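Local structure of putative hydrolase (Bacteroides ovatus, 4HBS) at residues D162-N167 and M228-D233; N168-L173 and A194-E199; I236-T241 and A249-R254. The protein is of unknown function but is probably a hydrolase, its chain folded into a five-bladed beta-propeller. One frame throughout, in Å; residues are numbered along the deposited sequence.

Contact 1 of 3, residues D162-N167 and M228-D233; sequences DATIYN and MWEDED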
ATOM      1  N   ASP A 162       5.008   5.650  -1.442  1.00 46.83           N
ATOM      2  CA  ASP A 162       6.033   4.669  -1.063  1.00 47.46           C
ATOM      3  C   ASP A 162       7.217   5.409  -0.378  1.00 52.17           C
ATOM      4  O   ASP A 162       7.285   6.640  -0.427  1.00 52.45           O
ATOM      5  CB  ASP A 162       6.489   3.866  -2.296  1.00 49.79           C
ATOM      6  CG  ASP A 162       6.984   2.464  -2.021  1.00 54.68           C
ATOM      7  OD1 ASP A 162       7.313   2.166  -0.858  1.00 55.94           O
ATOM      8  OD2 ASP A 162       7.123   1.698  -2.976  1.00 60.28           O
ATOM      9  N   ALA A 163       8.109   4.667   0.288  1.00 48.63           N
ATOM     10  CA  ALA A 163       9.242   5.264   0.989  1.00 49.67           C
ATOM     11  C   ALA A 163      10.508   4.470   0.755  1.00 55.56           C
ATOM     12  O   ALA A 163      10.443   3.261   0.475  1.00 55.58           O
ATOM     13  CB  ALA A 163       8.947   5.338   2.475  1.00 49.98           C
ATOM     14  N   THR A 164      11.664   5.161   0.861  1.00 52.32           N
ATOM     15  CA  THR A 164      12.994   4.575   0.668  1.00 53.56           C
ATOM     16  C   THR A 164      13.908   5.007   1.791  1.00 59.91           C
ATOM     17  O   THR A 164      13.604   5.973   2.497  1.00 59.62           O
ATOM     18  CB  THR A 164      13.608   4.987  -0.701  1.00 61.86           C
ATOM     19  OG1 THR A 164      14.841   4.291  -0.899  1.00 71.13           O
ATOM     20  CG2 THR A 164      13.837   6.509  -0.835  1.00 56.96           C
ATOM     21  N   ILE A 165      15.051   4.307   1.928  1.00 57.35           N
ATOM     22  CA  ILE A 165      16.082   4.637   2.904  1.00 58.00           C
ATOM     23  C   ILE A 165      17.220   5.342   2.169  1.00 62.73           C
ATOM     24  O   ILE A 165      17.677   4.873   1.119  1.00 62.19           O
ATOM     25  CB  ILE A 165      16.595   3.387   3.679  1.00 61.39           C
ATOM     26  CG1 ILE A 165      15.427   2.467   4.169  1.00 60.26           C
ATOM     27  CG2 ILE A 165      17.484   3.810   4.842  1.00 62.16           C
ATOM     28  CD1 ILE A 165      14.530   3.060   5.207  1.00 66.99           C
ATOM     29  N   TYR A 166      17.647   6.482   2.706  1.00 60.50           N
ATOM     30  CA  TYR A 166      18.754   7.264   2.169  1.00 62.10           C
ATOM     31  C   TYR A 166      19.468   7.926   3.348  1.00 67.74           C
ATOM     32  O   TYR A 166      18.809   8.621   4.128  1.00 67.03           O
ATOM     33  CB  TYR A 166      18.241   8.300   1.155  1.00 62.92           C
ATOM     34  CG  TYR A 166      19.337   9.149   0.545  1.00 67.28           C
ATOM     35  CD1 TYR A 166      20.250   8.604  -0.351  1.00 70.66           C
ATOM     36  CD2 TYR A 166      19.474  10.491   0.878  1.00 68.97           C
ATOM     37  CE1 TYR A 166      21.272   9.378  -0.907  1.00 73.30           C
ATOM     38  CE2 TYR A 166      20.502  11.270   0.346  1.00 72.00           C
ATOM     39  CZ  TYR A 166      21.413  10.706  -0.535  1.00 80.68           C
ATOM     40  OH  TYR A 166      22.408  11.478  -1.108  1.00 83.79           O
ATOM     41  N   ASN A 167      20.799   7.666   3.509  1.00 65.68           N
ATOM     42  CA  ASN A 167      21.651   8.208   4.581  1.00 67.10           C
ATOM     43  C   ASN A 167      21.065   7.893   5.973  1.00 69.59           C
ATOM     44  O   ASN A 167      20.882   8.798   6.793  1.00 69.27           O
ATOM     45  CB  ASN A 167      21.885   9.739   4.398  1.00 69.86           C
ATOM     46  CG  ASN A 167      22.930  10.106   3.360  1.00 97.83           C
ATOM     47  OD1 ASN A 167      23.588   9.248   2.739  1.00 90.42           O
ATOM     48  ND2 ASN A 167      23.142  11.408   3.184  1.00 91.91           N
HETATM   49  N   MSE A 228       7.236   2.489  -5.848  1.00 45.47           N
HETATM   50  CA  MSE A 228       8.611   2.783  -6.216  1.00 44.70           C
HETATM   51  C   MSE A 228       9.413   1.548  -6.514  1.00 50.25           C
HETATM   52  O   MSE A 228       9.007   0.437  -6.175  1.00 50.12           O
HETATM   53  CB  MSE A 228       9.280   3.494  -5.052  1.00 46.16           C
HETATM   54  CG  MSE A 228       9.284   4.969  -5.178  1.00 52.04           C
HETATM   55 SE   MSE A 228       9.691   5.893  -3.521  0.75 57.84          SE
HETATM   56  CE  MSE A 228      10.672   4.719  -2.698  1.00 54.64           C
ATOM     57  N   TRP A 229      10.591   1.753  -7.105  1.00 48.56           N
ATOM     58  CA  TRP A 229      11.557   0.692  -7.342  1.00 49.56           C
ATOM     59  C   TRP A 229      12.976   1.280  -7.320  1.00 57.77           C
ATOM     60  O   TRP A 229      13.338   2.023  -8.228  1.00 59.30           O
ATOM     61  CB  TRP A 229      11.292  -0.060  -8.655  1.00 48.16           C
ATOM     62  CG  TRP A 229      12.419  -0.979  -8.996  1.00 50.29           C
ATOM     63  CD1 TRP A 229      13.370  -0.781  -9.953  1.00 54.76           C
ATOM     64  CD2 TRP A 229      12.889  -2.066  -8.189  1.00 50.06           C
ATOM     65  NE1 TRP A 229      14.362  -1.724  -9.835  1.00 54.95           N
ATOM     66  CE2 TRP A 229      14.072  -2.547  -8.783  1.00 55.19           C
ATOM     67  CE3 TRP A 229      12.396  -2.715  -7.046  1.00 50.09           C
ATOM     68  CZ2 TRP A 229      14.749  -3.662  -8.297  1.00 55.03           C
ATOM     69  CZ3 TRP A 229      13.071  -3.822  -6.567  1.00 51.88           C
ATOM     70  CH2 TRP A 229      14.255  -4.260  -7.166  1.00 54.12           C
ATOM     71  N   GLU A 230      13.770   0.956  -6.288  1.00 55.79           N
ATOM     72  CA  GLU A 230      15.154   1.415  -6.188  1.00 57.84           C
ATOM     73  C   GLU A 230      15.995   0.441  -7.022  1.00 63.37           C
ATOM     74  O   GLU A 230      16.158  -0.712  -6.625  1.00 62.89           O
ATOM     75  CB  GLU A 230      15.592   1.483  -4.708  1.00 59.45           C
ATOM     76  CG  GLU A 230      16.942   2.152  -4.483  1.00 76.31           C
ATOM     77  CD  GLU A 230      17.110   2.845  -3.142  1.00107.85           C
ATOM     78  OE1 GLU A 230      16.533   2.358  -2.140  1.00114.49           O
ATOM     79  OE2 GLU A 230      17.808   3.884  -3.092  1.00100.41           O
ATOM     80  N   ASP A 231      16.446   0.879  -8.219  1.00 61.58           N
ATOM     81  CA  ASP A 231      17.187   0.031  -9.168  1.00 63.00           C
ATOM     82  C   ASP A 231      18.705   0.081  -8.974  1.00 69.04           C
ATOM     83  O   ASP A 231      19.236   1.056  -8.453  1.00 68.97           O
ATOM     84  CB  ASP A 231      16.857   0.473 -10.607  1.00 65.24           C
ATOM     85  CG  ASP A 231      17.271  -0.520 -11.673  1.00 72.93           C
ATOM     86  OD1 ASP A 231      16.556  -1.508 -11.864  1.00 70.03           O
ATOM     87  OD2 ASP A 231      18.362  -0.347 -12.251  1.00 82.81           O
ATOM     88  N   GLU A 232      19.403  -0.969  -9.457  1.00 67.46           N
ATOM     89  CA  GLU A 232      20.867  -1.081  -9.448  1.00 69.85           C
ATOM     90  C   GLU A 232      21.553   0.117 -10.126  1.00 75.80           C
ATOM     91  O   GLU A 232      22.703   0.423  -9.786  1.00 77.56           O
ATOM     92  CB  GLU A 232      21.329  -2.349 -10.207  1.00 72.62           C
ATOM     93  CG  GLU A 232      21.064  -3.684  -9.534  1.00 85.10           C
ATOM     94  CD  GLU A 232      21.508  -4.862 -10.388  1.00108.00           C
ATOM     95  OE1 GLU A 232      22.695  -4.890 -10.794  1.00 97.74           O
ATOM     96  OE2 GLU A 232      20.664  -5.744 -10.676  1.00 99.03           O
ATOM     97  N   ASP A 233      20.872   0.771 -11.115  1.00 71.36           N
ATOM     98  CA  ASP A 233      21.451   1.895 -11.870  1.00 72.53           C
ATOM     99  C   ASP A 233      21.428   3.277 -11.135  1.00 76.67           C
ATOM    100  O   ASP A 233      21.640   4.301 -11.791  1.00 78.04           O
ATOM    101  CB  ASP A 233      20.800   2.020 -13.271  1.00 73.84           C
ATOM    102  CG  ASP A 233      19.329   2.385 -13.334  1.00 76.81           C
ATOM    103  OD1 ASP A 233      18.803   2.935 -12.337  1.00 75.22           O
ATOM    104  OD2 ASP A 233      18.701   2.105 -14.373  1.00 80.56           O
TER
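Asp162 and Thr164 face Met228 and Glu230 across two nearly parallel strands, whose axes differ by 17° and come no closer than 7.8 Å, so side chains rather than a backbone ladder join them. The polar contacts sit at either end. At one, Asp162 has CG anti to its backbone N (chi1 -152°), and its OD2 accepts a weak, bent bond from Met228 N at 3.0 Å; OD1 of the same carboxylate takes the N-H of Ala163 on its anti side, tilted out of the carboxylate plane. At the other, Thr164 OG1 lies 2.9 Å from Glu230 OE1, one side chain set roughly perpendicular to the other. The apolar part between them belongs to selenomethionine Met228. Its selenium rests 4.0 Å from Asp162 CB, and its terminal methyl CE, turned back by a bend at chi3, reaches Ala163 C at 3.5 Å and Thr164 CB at 3.6 Å. Ile236 and Leu238 of the next strand also pack on Met228. Strands 156-165 and 227-230 are each the edge strand of an antiparallel sheet, and their near-parallel course, without a beta ladder between these residues, is consistent with the first, inner strands of adjacent blades in a five-bladed beta-propeller.

Contact 2 of 3, residues N168-L173 and A194-E199; sequences NQMQML and ATYSLE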
ATOM      1  N   ASN A 168      20.788   6.590   6.223  1.00 64.97           N
ATOM      2  CA  ASN A 168      20.196   6.053   7.470  1.00 64.11           C
ATOM      3  C   ASN A 168      19.014   6.933   7.957  1.00 66.09           C
ATOM      4  O   ASN A 168      18.949   7.365   9.121  1.00 66.70           O
ATOM      5  CB  ASN A 168      21.261   5.868   8.580  1.00 66.47           C
ATOM      6  CG  ASN A 168      20.824   4.893   9.685  1.00 76.99           C
ATOM      7  OD1 ASN A 168      20.315   3.779   9.415  1.00 71.30           O
ATOM      8  ND2 ASN A 168      21.008   5.280  10.955  1.00 56.41           N
ATOM      9  N   GLN A 169      18.109   7.218   7.021  1.00 59.16           N
ATOM     10  CA  GLN A 169      16.903   8.012   7.237  1.00 56.55           C
ATOM     11  C   GLN A 169      15.899   7.567   6.238  1.00 58.22           C
ATOM     12  O   GLN A 169      16.286   7.302   5.094  1.00 59.09           O
ATOM     13  CB  GLN A 169      17.170   9.518   7.062  1.00 58.21           C
ATOM     14  CG  GLN A 169      17.963  10.153   8.178  1.00 64.09           C
ATOM     15  CD  GLN A 169      18.047  11.645   8.025  1.00 75.16           C
ATOM     16  OE1 GLN A 169      17.995  12.197   6.914  1.00 68.40           O
ATOM     17  NE2 GLN A 169      18.231  12.331   9.138  1.00 67.66           N
HETATM   18  N   MSE A 170      14.622   7.479   6.621  1.00 50.77           N
HETATM   19  CA  MSE A 170      13.596   7.065   5.678  1.00 47.90           C
HETATM   20  C   MSE A 170      12.905   8.293   5.099  1.00 53.33           C
HETATM   21  O   MSE A 170      12.315   9.086   5.841  1.00 53.19           O
HETATM   22  CB  MSE A 170      12.584   6.134   6.330  1.00 47.68           C
HETATM   23  CG  MSE A 170      11.632   5.492   5.329  1.00 51.42           C
HETATM   24 SE   MSE A 170      10.154   4.684   6.212  0.75 55.64          SE
HETATM   25  CE  MSE A 170       9.241   6.285   6.687  1.00 51.38           C
ATOM     26  N   GLN A 171      12.980   8.432   3.765  1.00 49.83           N
ATOM     27  CA  GLN A 171      12.336   9.501   3.006  1.00 48.72           C
ATOM     28  C   GLN A 171      11.053   8.938   2.467  1.00 49.65           C
ATOM     29  O   GLN A 171      11.091   7.903   1.794  1.00 49.22           O
ATOM     30  CB  GLN A 171      13.223   9.974   1.849  1.00 51.27           C
ATOM     31  CG  GLN A 171      14.671  10.197   2.201  1.00 60.07           C
ATOM     32  CD  GLN A 171      15.392  10.652   0.973  1.00 78.18           C
ATOM     33  OE1 GLN A 171      15.606   9.866   0.043  1.00 74.31           O
ATOM     34  NE2 GLN A 171      15.714  11.936   0.890  1.00 69.72           N
HETATM   35  N   MSE A 172       9.918   9.580   2.768  1.00 43.93           N
HETATM   36  CA  MSE A 172       8.601   9.112   2.354  1.00 41.18           C
HETATM   37  C   MSE A 172       7.801  10.192   1.650  1.00 46.87           C
HETATM   38  O   MSE A 172       7.874  11.360   2.042  1.00 48.47           O
HETATM   39  CB  MSE A 172       7.839   8.667   3.597  1.00 41.72           C
HETATM   40  CG  MSE A 172       6.359   8.391   3.334  1.00 46.14           C
HETATM   41 SE   MSE A 172       5.559   7.407   4.711  0.75 51.06          SE
HETATM   42  CE  MSE A 172       4.310   6.509   3.652  1.00 47.08           C
ATOM     43  N   LEU A 173       6.969   9.789   0.668  1.00 42.46           N
ATOM     44  CA  LEU A 173       6.054  10.701  -0.007  1.00 42.60           C
ATOM     45  C   LEU A 173       4.644  10.563   0.584  1.00 48.28           C
ATOM     46  O   LEU A 173       4.148   9.451   0.767  1.00 47.98           O
ATOM     47  CB  LEU A 173       5.973  10.448  -1.518  1.00 42.48           C
ATOM     48  CG  LEU A 173       7.225  10.522  -2.333  1.00 48.24           C
ATOM     49  CD1 LEU A 173       6.933  10.169  -3.742  1.00 48.42           C
ATOM     50  CD2 LEU A 173       7.863  11.897  -2.291  1.00 51.53           C
ATOM     51  N   ALA A 194       8.464  13.803   3.354  1.00 51.02           N
ATOM     52  CA  ALA A 194       8.696  13.684   4.797  1.00 51.08           C
ATOM     53  C   ALA A 194       9.956  12.867   5.054  1.00 56.89           C
ATOM     54  O   ALA A 194      10.125  11.827   4.420  1.00 56.84           O
ATOM     55  CB  ALA A 194       7.502  13.008   5.453  1.00 50.34           C
ATOM     56  N   THR A 195      10.842  13.321   5.961  1.00 54.56           N
ATOM     57  CA  THR A 195      12.078  12.583   6.303  1.00 55.07           C
ATOM     58  C   THR A 195      11.960  12.127   7.755  1.00 58.55           C
ATOM     59  O   THR A 195      11.698  12.959   8.626  1.00 59.32           O
ATOM     60  CB  THR A 195      13.325  13.445   6.053  1.00 59.30           C
ATOM     61  OG1 THR A 195      13.371  13.795   4.669  1.00 56.95           O
ATOM     62  CG2 THR A 195      14.615  12.724   6.423  1.00 57.01           C
ATOM     63  N   TYR A 196      12.135  10.815   8.013  1.00 53.00           N
ATOM     64  CA  TYR A 196      12.009  10.234   9.345  1.00 52.44           C
ATOM     65  C   TYR A 196      13.369   9.737   9.892  1.00 59.24           C
ATOM     66  O   TYR A 196      14.172   9.177   9.139  1.00 59.90           O
ATOM     67  CB  TYR A 196      11.018   9.061   9.291  1.00 51.82           C
ATOM     68  CG  TYR A 196       9.595   9.480   8.998  1.00 52.02           C
ATOM     69  CD1 TYR A 196       8.736   9.863  10.023  1.00 52.08           C
ATOM     70  CD2 TYR A 196       9.115   9.521   7.696  1.00 53.19           C
ATOM     71  CE1 TYR A 196       7.435  10.282   9.758  1.00 51.58           C
ATOM     72  CE2 TYR A 196       7.808   9.915   7.420  1.00 52.91           C
ATOM     73  CZ  TYR A 196       6.972  10.306   8.451  1.00 59.53           C
ATOM     74  OH  TYR A 196       5.690  10.716   8.145  1.00 61.12           O
ATOM     75  N   SER A 197      13.607   9.899  11.202  1.00 56.41           N
ATOM     76  CA  SER A 197      14.846   9.418  11.818  1.00 57.65           C
ATOM     77  C   SER A 197      14.744   7.936  12.123  1.00 62.11           C
ATOM     78  O   SER A 197      13.651   7.440  12.412  1.00 60.65           O
ATOM     79  CB  SER A 197      15.148  10.177  13.101  1.00 62.18           C
ATOM     80  OG  SER A 197      16.253   9.617  13.790  1.00 74.26           O
ATOM     81  N   LEU A 198      15.896   7.236  12.098  1.00 59.86           N
ATOM     82  CA  LEU A 198      15.994   5.806  12.415  1.00 59.21           C
ATOM     83  C   LEU A 198      16.936   5.613  13.620  1.00 65.08           C
ATOM     84  O   LEU A 198      17.481   4.526  13.827  1.00 66.01           O
ATOM     85  CB  LEU A 198      16.497   5.025  11.180  1.00 58.87           C
ATOM     86  CG  LEU A 198      15.655   5.177   9.902  1.00 61.12           C
ATOM     87  CD1 LEU A 198      16.323   4.492   8.723  1.00 62.23           C
ATOM     88  CD2 LEU A 198      14.273   4.622  10.086  1.00 58.47           C
ATOM     89  N   GLU A 199      17.078   6.669  14.430  1.00 62.36           N
ATOM     90  CA  GLU A 199      17.921   6.716  15.620  1.00 64.07           C
ATOM     91  C   GLU A 199      17.091   6.220  16.813  1.00 68.46           C
ATOM     92  O   GLU A 199      15.998   6.734  17.048  1.00 67.36           O
ATOM     93  CB  GLU A 199      18.393   8.178  15.827  1.00 66.38           C
ATOM     94  CG  GLU A 199      19.241   8.449  17.061  1.00 81.19           C
ATOM     95  CD  GLU A 199      19.220   9.887  17.557  1.00108.66           C
ATOM     96  OE1 GLU A 199      18.456  10.716  17.004  1.00108.54           O
ATOM     97  OE2 GLU A 199      19.954  10.177  18.529  1.00102.52           O
TER
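Met170 pairs with Tyr196, and Met172 with Ala194, in the antiparallel hairpin that forms the two middle strands of a propeller blade, 169-178 and 187-197. Both are hydrogen-bonded pairs. At Met172 the bonds are even: Met172 N to Ala194 O is 2.8 Å with 174° at the hydrogen, and the return bond from Ala194 N is the same length. In the other pair they are less so: Tyr196 N reaches Met170 O at 2.8 Å, Met170 N reaches Tyr196 O at 3.1 Å.

The tight face carries selenomethionines Met170 and Met172 with Tyr196. The Met170 and Tyr196 side chains run alongside each other in the same direction, and a bend at chi3 brings Met170 CE to 3.4 Å from Tyr196 CD2, obliquely to the ring. Met172 CB comes to the ring's edge at CE2, and its selenium stands 5.5 Å from the ring centroid, an oblique Met-aromatic contact. Tyr196 OH is hydrogen-bonded to His134 and Trp174, while Phe72 of strand 71-75 packs against both selenomethionines.

The other face is more polar and partly open to solvent near Gln169 and Thr195, although Gln171 there is buried and bonds through its amide to Asp255 and Leu256. At the open end of the hairpin Leu198 lies beside exposed Asn168, its CD1 3.7 Å from Gln169 N. On the looser face, Thr195 CG2, anti to its backbone N, meets the amide of Gln169 at OE1, 3.5 Å away.

Contact 3 of 3, residues I236-T241 and A249-R254; sequences IYLYTT and ARTATR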
ATOM      1  N   ILE A 236      15.712   5.901  -8.452  1.00 56.58           N
ATOM      2  CA  ILE A 236      14.521   5.384  -7.804  1.00 53.43           C
ATOM      3  C   ILE A 236      13.432   5.576  -8.810  1.00 55.00           C
ATOM      4  O   ILE A 236      13.162   6.710  -9.175  1.00 54.94           O
ATOM      5  CB  ILE A 236      14.195   6.090  -6.468  1.00 55.83           C
ATOM      6  CG1 ILE A 236      15.333   5.971  -5.478  1.00 57.91           C
ATOM      7  CG2 ILE A 236      12.921   5.517  -5.870  1.00 54.97           C
ATOM      8  CD1 ILE A 236      15.320   7.082  -4.441  1.00 73.29           C
ATOM      9  N   TYR A 237      12.825   4.501  -9.296  1.00 50.59           N
ATOM     10  CA  TYR A 237      11.740   4.614 -10.264  1.00 49.99           C
ATOM     11  C   TYR A 237      10.460   4.881  -9.500  1.00 52.69           C
ATOM     12  O   TYR A 237      10.253   4.293  -8.445  1.00 52.11           O
ATOM     13  CB  TYR A 237      11.664   3.377 -11.160  1.00 51.55           C
ATOM     14  CG  TYR A 237      12.801   3.392 -12.156  1.00 55.58           C
ATOM     15  CD1 TYR A 237      14.072   2.962 -11.792  1.00 58.62           C
ATOM     16  CD2 TYR A 237      12.660   4.017 -13.391  1.00 57.48           C
ATOM     17  CE1 TYR A 237      15.159   3.095 -12.654  1.00 61.51           C
ATOM     18  CE2 TYR A 237      13.736   4.147 -14.264  1.00 60.44           C
ATOM     19  CZ  TYR A 237      14.990   3.698 -13.886  1.00 68.24           C
ATOM     20  OH  TYR A 237      16.040   3.788 -14.765  1.00 71.97           O
ATOM     21  N   LEU A 238       9.672   5.861  -9.977  1.00 48.48           N
ATOM     22  CA  LEU A 238       8.436   6.352  -9.366  1.00 46.30           C
ATOM     23  C   LEU A 238       7.289   6.119 -10.342  1.00 50.74           C
ATOM     24  O   LEU A 238       7.347   6.646 -11.451  1.00 52.94           O
ATOM     25  CB  LEU A 238       8.591   7.858  -9.074  1.00 46.21           C
ATOM     26  CG  LEU A 238       9.923   8.311  -8.494  1.00 50.53           C
ATOM     27  CD1 LEU A 238      10.188   9.740  -8.857  1.00 51.30           C
ATOM     28  CD2 LEU A 238       9.951   8.110  -7.016  1.00 51.25           C
ATOM     29  N   TYR A 239       6.283   5.313  -9.975  1.00 44.71           N
ATOM     30  CA  TYR A 239       5.173   4.998 -10.879  1.00 44.67           C
ATOM     31  C   TYR A 239       3.881   5.662 -10.459  1.00 50.09           C
ATOM     32  O   TYR A 239       3.720   6.076  -9.307  1.00 49.13           O
ATOM     33  CB  TYR A 239       4.919   3.474 -10.941  1.00 44.71           C
ATOM     34  CG  TYR A 239       6.145   2.681 -11.275  1.00 46.43           C
ATOM     35  CD1 TYR A 239       7.071   2.349 -10.291  1.00 48.40           C
ATOM     36  CD2 TYR A 239       6.435   2.333 -12.586  1.00 47.87           C
ATOM     37  CE1 TYR A 239       8.256   1.691 -10.606  1.00 49.32           C
ATOM     38  CE2 TYR A 239       7.613   1.666 -12.913  1.00 49.60           C
ATOM     39  CZ  TYR A 239       8.524   1.343 -11.916  1.00 53.78           C
ATOM     40  OH  TYR A 239       9.705   0.702 -12.204  1.00 52.55           O
ATOM     41  N   THR A 240       2.931   5.697 -11.396  1.00 47.95           N
ATOM     42  CA  THR A 240       1.583   6.210 -11.167  1.00 47.73           C
ATOM     43  C   THR A 240       0.682   5.703 -12.253  1.00 53.90           C
ATOM     44  O   THR A 240       1.171   5.178 -13.259  1.00 55.10           O
ATOM     45  CB  THR A 240       1.549   7.762 -11.098  1.00 53.82           C
ATOM     46  OG1 THR A 240       0.329   8.178 -10.448  1.00 55.79           O
ATOM     47  CG2 THR A 240       1.715   8.438 -12.481  1.00 50.01           C
ATOM     48  N   THR A 241      -0.631   5.852 -12.051  1.00 50.19           N
ATOM     49  CA  THR A 241      -1.628   5.535 -13.051  1.00 50.61           C
ATOM     50  C   THR A 241      -2.571   6.696 -13.184  1.00 54.91           C
ATOM     51  O   THR A 241      -2.730   7.488 -12.255  1.00 53.11           O
ATOM     52  CB  THR A 241      -2.400   4.236 -12.753  1.00 61.26           C
ATOM     53  OG1 THR A 241      -2.890   4.243 -11.413  1.00 59.62           O
ATOM     54  CG2 THR A 241      -1.573   2.996 -13.015  1.00 61.44           C
ATOM     55  N   ALA A 249       8.357   7.866 -13.729  1.00 59.21           N
ATOM     56  CA  ALA A 249       9.324   8.946 -13.529  1.00 60.10           C
ATOM     57  C   ALA A 249      10.482   8.373 -12.736  1.00 64.20           C
ATOM     58  O   ALA A 249      10.369   7.235 -12.277  1.00 63.84           O
ATOM     59  CB  ALA A 249       8.687  10.105 -12.783  1.00 59.97           C
ATOM     60  N   ARG A 250      11.588   9.107 -12.566  1.00 60.50           N
ATOM     61  CA  ARG A 250      12.701   8.584 -11.771  1.00 59.81           C
ATOM     62  C   ARG A 250      13.546   9.708 -11.181  1.00 64.15           C
ATOM     63  O   ARG A 250      13.620  10.797 -11.744  1.00 64.84           O
ATOM     64  CB  ARG A 250      13.585   7.602 -12.590  1.00 59.59           C
ATOM     65  CG  ARG A 250      14.648   8.257 -13.481  1.00 63.10           C
ATOM     66  CD  ARG A 250      15.304   7.257 -14.411  1.00 70.38           C
ATOM     67  NE  ARG A 250      16.173   7.902 -15.405  1.00 76.45           N
ATOM     68  CZ  ARG A 250      16.760   7.279 -16.430  1.00 81.00           C
ATOM     69  NH1 ARG A 250      16.594   5.972 -16.610  1.00 64.79           N
ATOM     70  NH2 ARG A 250      17.515   7.960 -17.285  1.00 62.60           N
ATOM     71  N   THR A 251      14.224   9.402 -10.073  1.00 59.74           N
ATOM     72  CA  THR A 251      15.101  10.337  -9.368  1.00 60.04           C
ATOM     73  C   THR A 251      16.498  10.268  -9.964  1.00 65.67           C
ATOM     74  O   THR A 251      16.903   9.210 -10.444  1.00 66.49           O
ATOM     75  CB  THR A 251      15.115   9.988  -7.878  1.00 63.89           C
ATOM     76  OG1 THR A 251      15.743   8.715  -7.697  1.00 60.66           O
ATOM     77  CG2 THR A 251      13.719   9.969  -7.280  1.00 58.33           C
ATOM     78  N   ALA A 252      17.238  11.374  -9.936  1.00 62.66           N
ATOM     79  CA  ALA A 252      18.592  11.410 -10.491  1.00 64.09           C
ATOM     80  C   ALA A 252      19.560  10.505  -9.707  1.00 69.55           C
ATOM     81  O   ALA A 252      20.377   9.809 -10.313  1.00 70.91           O
ATOM     82  CB  ALA A 252      19.112  12.831 -10.500  1.00 65.99           C
ATOM     83  N   THR A 253      19.463  10.519  -8.370  1.00 65.47           N
ATOM     84  CA  THR A 253      20.311   9.718  -7.477  1.00 65.37           C
ATOM     85  C   THR A 253      19.398   8.924  -6.514  1.00 68.37           C
ATOM     86  O   THR A 253      18.172   8.930  -6.686  1.00 66.44           O
ATOM     87  CB  THR A 253      21.286  10.647  -6.730  1.00 70.22           C
ATOM     88  OG1 THR A 253      20.605  11.302  -5.662  1.00 69.31           O
ATOM     89  CG2 THR A 253      21.924  11.690  -7.641  1.00 68.93           C
ATOM     90  N   ARG A 254      19.986   8.259  -5.491  1.00 65.38           N
ATOM     91  CA  ARG A 254      19.192   7.506  -4.502  1.00 62.75           C
ATOM     92  C   ARG A 254      18.503   8.446  -3.479  1.00 64.43           C
ATOM     93  O   ARG A 254      17.744   7.957  -2.644  1.00 61.00           O
ATOM     94  CB  ARG A 254      20.045   6.449  -3.791  1.00 62.35           C
ATOM     95  CG  ARG A 254      20.469   5.344  -4.739  1.00 70.55           C
ATOM     96  CD  ARG A 254      21.162   4.201  -4.032  1.00 79.34           C
ATOM     97  NE  ARG A 254      21.949   3.377  -4.960  1.00 88.24           N
ATOM     98  CZ  ARG A 254      21.452   2.461  -5.796  1.00 99.16           C
ATOM     99  NH1 ARG A 254      20.140   2.231  -5.849  1.00 81.29           N
ATOM    100  NH2 ARG A 254      22.263   1.773  -6.593  1.00 87.25           N
TER
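Leu238 and Ala249 form a hydrogen-bonded antiparallel pair, each N reaching the other's O at 2.8 Å, between strands whose axes run at 151° and approach to 4.4 Å. Tyr237 and Arg250 are the neighbouring non-hydrogen-bonded pair, and Thr251 N closes the next step on Ile236 O at 3.0 Å. In return Ile236 N gives its hydrogen to the hydroxyl Thr251 OG1, at 2.9 Å, and not to a carbonyl. Thr251 chi1 of 67° sets OG1 between the backbone N and the carbonyl carbon, and from there it also donates to Thr253 O, where the chain leaves the strand. Thr251 O is hydrogen-bonded to the His235 side chain at ND1.

On one face, Arg250 follows the Tyr237 side chain outward. Arg250 CB sits over the Tyr237 ring in a CH-pi contact, 4.1 Å from the centroid, and its CD lies 3.5 Å from Tyr237 CE2. Extended from CG to NE, the side chain ends with NH1 2.9 Å from Tyr237 OH, which lies at the guanidinium edge, somewhat out of its plane; ring and guanidinium are turned 76° apart. On the opposite face Leu238 CD1 touches Thr251 CG2 at 3.9 Å and, more loosely, Ala249 CB, with Trp260 of the following strand against Leu238 and Thr251.

Tyr237 OH is bonded to Asp233 as well, and Arg250 makes a salt bridge to Glu261 and a cation-pi contact with Trp273. Glu261 would partly offset the guanidinium charge, while the Tyr237 hydroxyl and the Trp273 ring would also restrain its direction.

In the fold
Contact 1 joins two blades, whereas contacts 2 and 3 each lie within one, between neighbouring strands of a hairpin. The three are in touch: Thr164 O probably bonds to Gln171 N, tying contact 1 to the blade of contact 2, and Trp229 O likewise to Tyr237 N, tying it to that of contact 3. All are largely buried, but contact 2 has an exposed end at Asn168 and contact 3 one at Thr253. Chemistry follows place. Between blades, side-chain contacts and a weak bond from Met228 N do the joining; within them, backbone ladders dominate, flanked by selenomethionine and tyrosine in contact 2 and by an arginine-tyrosine pair in contact 3.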